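Local structure of macro domain-containing protein (Thermosipho africanus, 7OMU) at residues R24-V35 against D106-M117. The protein joins a DarT-family domain to a macro domain in a single chain, with adenosine-5-diphosphoribose bound in the macro-domain part. The protein carries 1 engineered substitution. Numbering follows the deposited sequence.
Sequences RELYYITHIDNV and DLAIVAVKWTIM
The imidazole of His31 lies with one face over the carbonyl oxygen of Asp106, which sits 3.3 Å above the ring plane near its centre. This is a packing contact; the ring works through its edge, where Asp33 N, lying in the ring plane, donates to His31 ND1 over 3.2 Å. A flat group with an acceptor on its rim thus suits the turn that ends the strand. Asp106 O receives Ile32 N at 2.9 Å, from above the carbonyl plane, while the Asp106 carboxylate turns to Lys103 N. At the other end, flexible Met117 crosses the Arg24 guanidinium at about a right angle, its CG against the group and its CE over one face, 3.5 Å from NH1; Trp114 CB lies at the edge, and a bend at chi3 (58°) turns the arginine toward both. The Trp114 ring has Arg24 O at its edge and Thr115 CB over one face. The Tyr27 ring meets Ile109 CG2 obliquely, 3.7 Å from CD1.

Strands 25-31 and 107-113 run antiparallel, with paired bonds at Leu26 and Val112, Tyr28 and Val110, and Thr30 and Ala108. Tyr27, Ala111, Ile29 and Ile109 share one face, where Leu94 of helix 92-99 touches both isoleucines. On the reverse, small Ala108 admits Val35 CG2 at 3.7 Å from its CB, and helix 190-200 covers Ile32 and Val35. Leu26 CD1 meets Ile116 CG2 at 3.5 Å, extending the apolar contact past the strand into the 3-10 turn 114-117. Beta-branched Ile29, Ile109, Thr30, Val110 and Val112 suit the extended backbone.

Strand 25-31 is outermost in a four-stranded mixed sheet, though Tyr27 also bonds through its backbone to Tyr86, and strand 182-187 flanks 107-113: an antiparallel strand pair within the DarT-family domain.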
loop_
_atom_site.group_PDB
_atom_site.type_symbol
_atom_site.label_atom_id
_atom_site.label_comp_id
_atom_site.label_asym_id
_atom_site.label_seq_id
_atom_site.Cartn_x
_atom_site.Cartn_y
_atom_site.Cartn_z
ATOM N N ARG A 24 18.149 -8.700 -2.860
ATOM C CA ARG A 24 17.805 -7.341 -3.361
ATOM C C ARG A 24 17.656 -7.343 -4.892
ATOM O O ARG A 24 18.458 -7.998 -5.586
ATOM C CB ARG A 24 18.814 -6.262 -2.946
ATOM C CG ARG A 24 18.345 -4.876 -3.366
ATOM C CD ARG A 24 19.342 -3.769 -3.153
ATOM N NE ARG A 24 20.579 -4.029 -3.866
ATOM C CZ ARG A 24 21.753 -3.506 -3.529
ATOM N NH1 ARG A 24 21.846 -2.709 -2.476
ATOM N NH2 ARG A 24 22.838 -3.804 -4.219
ATOM N N GLU A 25 16.640 -6.617 -5.374
ATOM C CA GLU A 25 16.431 -6.191 -6.781
ATOM C C GLU A 25 16.143 -4.686 -6.796
ATOM O O GLU A 25 15.758 -4.151 -5.750
ATOM C CB GLU A 25 15.228 -6.921 -7.373
ATOM C CG GLU A 25 15.517 -8.337 -7.835
ATOM C CD GLU A 25 14.281 -9.122 -8.242
ATOM O OE1 GLU A 25 13.197 -8.842 -7.670
ATOM O OE2 GLU A 25 14.401 -9.995 -9.139
ATOM N N LEU A 26 16.313 -4.033 -7.943
ATOM C CA LEU A 26 15.807 -2.660 -8.201
ATOM C C LEU A 26 14.626 -2.764 -9.175
ATOM O O LEU A 26 14.505 -3.799 -9.855
ATOM C CB LEU A 26 16.943 -1.796 -8.754
ATOM C CG LEU A 26 18.069 -1.488 -7.770
ATOM C CD1 LEU A 26 19.310 -1.017 -8.502
ATOM C CD2 LEU A 26 17.646 -0.445 -6.754
ATOM N N TYR A 27 13.776 -1.738 -9.227
ATOM C CA TYR A 27 12.418 -1.811 -9.821
ATOM C C TYR A 27 12.140 -0.573 -10.671
ATOM O O TYR A 27 12.330 0.554 -10.181
ATOM C CB TYR A 27 11.386 -1.958 -8.703
ATOM C CG TYR A 27 11.625 -3.136 -7.793
ATOM C CD1 TYR A 27 11.199 -4.408 -8.144
ATOM C CD2 TYR A 27 12.299 -2.988 -6.590
ATOM C CE1 TYR A 27 11.434 -5.500 -7.327
ATOM C CE2 TYR A 27 12.528 -4.070 -5.755
ATOM C CZ TYR A 27 12.096 -5.333 -6.124
ATOM O OH TYR A 27 12.331 -6.400 -5.307
ATOM N N TYR A 28 11.709 -0.790 -11.917
ATOM C CA TYR A 28 11.267 0.263 -12.867
ATOM C C TYR A 28 9.786 0.039 -13.173
ATOM O O TYR A 28 9.438 -1.033 -13.707
ATOM C CB TYR A 28 12.123 0.230 -14.132
ATOM C CG TYR A 28 11.744 1.244 -15.180
ATOM C CD1 TYR A 28 12.133 2.569 -15.076
ATOM C CD2 TYR A 28 11.001 0.876 -16.290
ATOM C CE1 TYR A 28 11.804 3.498 -16.057
ATOM C CE2 TYR A 28 10.652 1.794 -17.269
ATOM C CZ TYR A 28 11.056 3.110 -17.156
ATOM O OH TYR A 28 10.704 3.998 -18.133
ATOM N N ILE A 29 8.943 1.008 -12.806
ATOM C CA ILE A 29 7.477 1.015 -13.092
ATOM C C ILE A 29 7.281 1.469 -14.538
ATOM O O ILE A 29 7.916 2.470 -14.918
ATOM C CB ILE A 29 6.732 1.942 -12.115
ATOM C CG1 ILE A 29 6.935 1.515 -10.661
ATOM C CG2 ILE A 29 5.256 2.027 -12.469
ATOM C CD1 ILE A 29 6.616 2.604 -9.668
ATOM N N THR A 30 6.425 0.782 -15.296
ATOM C CA THR A 30 6.084 1.141 -16.699
ATOM C C THR A 30 4.722 0.567 -17.100
ATOM O O THR A 30 4.224 -0.345 -16.415
ATOM C CB THR A 30 7.167 0.655 -17.670
ATOM O OG1 THR A 30 6.993 1.356 -18.904
ATOM C CG2 THR A 30 7.132 -0.840 -17.897
ATOM N N HIS A 31 4.157 1.078 -18.195
ATOM C CA HIS A 31 2.957 0.508 -18.856
ATOM C C HIS A 31 3.354 -0.849 -19.440
ATOM O O HIS A 31 4.479 -0.970 -19.951
ATOM C CB HIS A 31 2.399 1.470 -19.913
ATOM C CG HIS A 31 0.980 1.196 -20.282
ATOM N ND1 HIS A 31 0.596 0.051 -20.953
ATOM C CD2 HIS A 31 -0.146 1.916 -20.085
ATOM C CE1 HIS A 31 -0.706 0.074 -21.150
ATOM N NE2 HIS A 31 -1.186 1.209 -20.629
ATOM N N ILE A 32 2.468 -1.838 -19.351
ATOM C CA ILE A 32 2.777 -3.245 -19.737
ATOM C C ILE A 32 2.937 -3.336 -21.262
ATOM O O ILE A 32 3.542 -4.318 -21.728
ATOM C CB ILE A 32 1.720 -4.219 -19.183
ATOM C CG1 ILE A 32 2.162 -5.670 -19.369
ATOM C CG2 ILE A 32 0.354 -3.953 -19.793
ATOM C CD1 ILE A 32 1.335 -6.676 -18.610
ATOM N N ASP A 33 2.437 -2.344 -22.009
ATOM C CA ASP A 33 2.601 -2.245 -23.485
ATOM C C ASP A 33 4.085 -2.052 -23.835
ATOM O O ASP A 33 4.485 -2.477 -24.938
ATOM C CB ASP A 33 1.739 -1.121 -24.066
ATOM C CG ASP A 33 0.237 -1.381 -24.026
ATOM O OD1 ASP A 33 -0.168 -2.549 -23.789
ATOM O OD2 ASP A 33 -0.525 -0.409 -24.236
ATOM N N ASN A 34 4.874 -1.465 -22.926
ATOM C CA ASN A 34 6.295 -1.095 -23.168
ATOM C C ASN A 34 7.246 -2.268 -22.892
ATOM O O ASN A 34 8.438 -2.122 -23.212
ATOM C CB ASN A 34 6.729 0.090 -22.304
ATOM C CG ASN A 34 5.970 1.362 -22.612
ATOM O OD1 ASN A 34 5.528 1.571 -23.741
ATOM N ND2 ASN A 34 5.828 2.224 -21.615
ATOM N N VAL A 35 6.770 -3.376 -22.317
ATOM C CA VAL A 35 7.658 -4.440 -21.758
ATOM C C VAL A 35 8.486 -5.073 -22.877
ATOM O O VAL A 35 9.691 -5.247 -22.702
ATOM C CB VAL A 35 6.881 -5.492 -20.940
ATOM C CG1 VAL A 35 7.771 -6.658 -20.528
ATOM C CG2 VAL A 35 6.233 -4.865 -19.714
ATOM N N ASP A 106 -2.769 -2.777 -16.444
ATOM C CA ASP A 106 -2.119 -1.832 -17.396
ATOM C C ASP A 106 -0.640 -1.643 -17.037
ATOM O O ASP A 106 0.083 -1.041 -17.855
ATOM C CB ASP A 106 -2.787 -0.455 -17.395
ATOM C CG ASP A 106 -4.252 -0.455 -17.791
ATOM O OD1 ASP A 106 -4.592 -1.119 -18.795
ATOM O OD2 ASP A 106 -5.041 0.224 -17.098
ATOM N N LEU A 107 -0.211 -2.102 -15.858
ATOM C CA LEU A 107 1.120 -1.767 -15.292
ATOM C C LEU A 107 1.980 -3.022 -15.147
ATOM O O LEU A 107 1.427 -4.132 -14.947
ATOM C CB LEU A 107 0.939 -1.077 -13.937
ATOM C CG LEU A 107 0.399 0.350 -13.997
ATOM C CD1 LEU A 107 0.325 0.951 -12.602
ATOM C CD2 LEU A 107 1.255 1.222 -14.904
ATOM N N ALA A 108 3.294 -2.812 -15.226
ATOM C CA ALA A 108 4.349 -3.824 -15.019
ATOM C C ALA A 108 5.511 -3.175 -14.264
ATOM O O ALA A 108 5.888 -2.043 -14.607
ATOM C CB ALA A 108 4.783 -4.380 -16.348
ATOM N N ILE A 109 6.036 -3.861 -13.250
ATOM C CA ILE A 109 7.274 -3.460 -12.526
ATOM C C ILE A 109 8.405 -4.355 -13.037
ATOM O O ILE A 109 8.311 -5.585 -12.880
ATOM C CB ILE A 109 7.064 -3.529 -11.001
ATOM C CG1 ILE A 109 6.006 -2.513 -10.560
ATOM C CG2 ILE A 109 8.370 -3.329 -10.249
ATOM C CD1 ILE A 109 5.190 -2.946 -9.367
ATOM N N VAL A 110 9.392 -3.751 -13.700
ATOM C CA VAL A 110 10.554 -4.463 -14.299
ATOM C C VAL A 110 11.643 -4.529 -13.231
ATOM O O VAL A 110 12.071 -3.461 -12.767
ATOM C CB VAL A 110 11.049 -3.771 -15.584
ATOM C CG1 VAL A 110 12.263 -4.478 -16.178
ATOM C CG2 VAL A 110 9.934 -3.655 -16.615
ATOM N N ALA A 111 12.031 -5.741 -12.839
ATOM C CA ALA A 111 13.083 -6.002 -11.836
ATOM C C ALA A 111 14.455 -5.921 -12.513
ATOM O O ALA A 111 14.625 -6.512 -13.595
ATOM C CB ALA A 111 12.861 -7.344 -11.189
ATOM N N VAL A 112 15.387 -5.202 -11.890
ATOM C CA VAL A 112 16.796 -5.034 -12.343
ATOM C C VAL A 112 17.691 -5.593 -11.233
ATOM O O VAL A 112 17.392 -5.311 -10.068
ATOM C CB VAL A 112 17.085 -3.551 -12.642
ATOM C CG1 VAL A 112 18.541 -3.313 -13.014
ATOM C CG2 VAL A 112 16.162 -3.012 -13.722
ATOM N N LYS A 113 18.726 -6.361 -11.583
ATOM C CA LYS A 113 19.595 -7.087 -10.615
ATOM C C LYS A 113 20.364 -6.087 -9.745
ATOM O O LYS A 113 20.731 -5.025 -10.266
ATOM C CB LYS A 113 20.574 -8.015 -11.342
ATOM C CG LYS A 113 20.014 -9.382 -11.715
ATOM C CD LYS A 113 21.075 -10.387 -12.133
ATOM C CE LYS A 113 21.619 -10.148 -13.527
ATOM N NZ LYS A 113 20.609 -10.449 -14.571
ATOM N N TRP A 114 20.593 -6.440 -8.474
ATOM C CA TRP A 114 21.484 -5.728 -7.513
ATOM C C TRP A 114 22.770 -5.306 -8.237
ATOM O O TRP A 114 23.288 -4.210 -7.969
ATOM C CB TRP A 114 21.783 -6.619 -6.290
ATOM C CG TRP A 114 22.835 -7.679 -6.492
ATOM C CD1 TRP A 114 24.191 -7.510 -6.430
ATOM C CD2 TRP A 114 22.627 -9.085 -6.753
ATOM N NE1 TRP A 114 24.837 -8.698 -6.650
ATOM C CE2 TRP A 114 23.906 -9.682 -6.854
ATOM C CE3 TRP A 114 21.496 -9.893 -6.932
ATOM C CZ2 TRP A 114 24.074 -11.045 -7.112
ATOM C CZ3 TRP A 114 21.663 -11.239 -7.190
ATOM C CH2 TRP A 114 22.937 -11.805 -7.279
ATOM N N THR A 115 23.230 -6.159 -9.151
ATOM C CA THR A 115 24.560 -6.131 -9.808
ATOM C C THR A 115 24.772 -4.798 -10.548
ATOM O O THR A 115 25.936 -4.452 -10.782
ATOM C CB THR A 115 24.710 -7.378 -10.689
ATOM O OG1 THR A 115 26.104 -7.642 -10.830
ATOM C CG2 THR A 115 24.059 -7.245 -12.050
ATOM N N ILE A 116 23.710 -4.063 -10.890
ATOM C CA ILE A 116 23.826 -2.756 -11.607
ATOM C C ILE A 116 24.437 -1.704 -10.676
ATOM O O ILE A 116 24.950 -0.698 -11.186
ATOM C CB ILE A 116 22.473 -2.287 -12.179
ATOM C CG1 ILE A 116 22.664 -1.168 -13.205
ATOM C CG2 ILE A 116 21.515 -1.864 -11.080
ATOM C CD1 ILE A 116 21.500 -0.999 -14.147
ATOM N N MET A 117 24.385 -1.927 -9.362
ATOM C CA MET A 117 24.934 -1.000 -8.336
ATOM C C MET A 117 26.469 -1.010 -8.383
ATOM O O MET A 117 27.076 -0.038 -7.876
ATOM C CB MET A 117 24.466 -1.398 -6.931
ATOM C CG MET A 117 22.947 -1.379 -6.755
ATOM S SD MET A 117 22.312 0.230 -6.229
ATOM C CE MET A 117 22.507 0.063 -4.456
#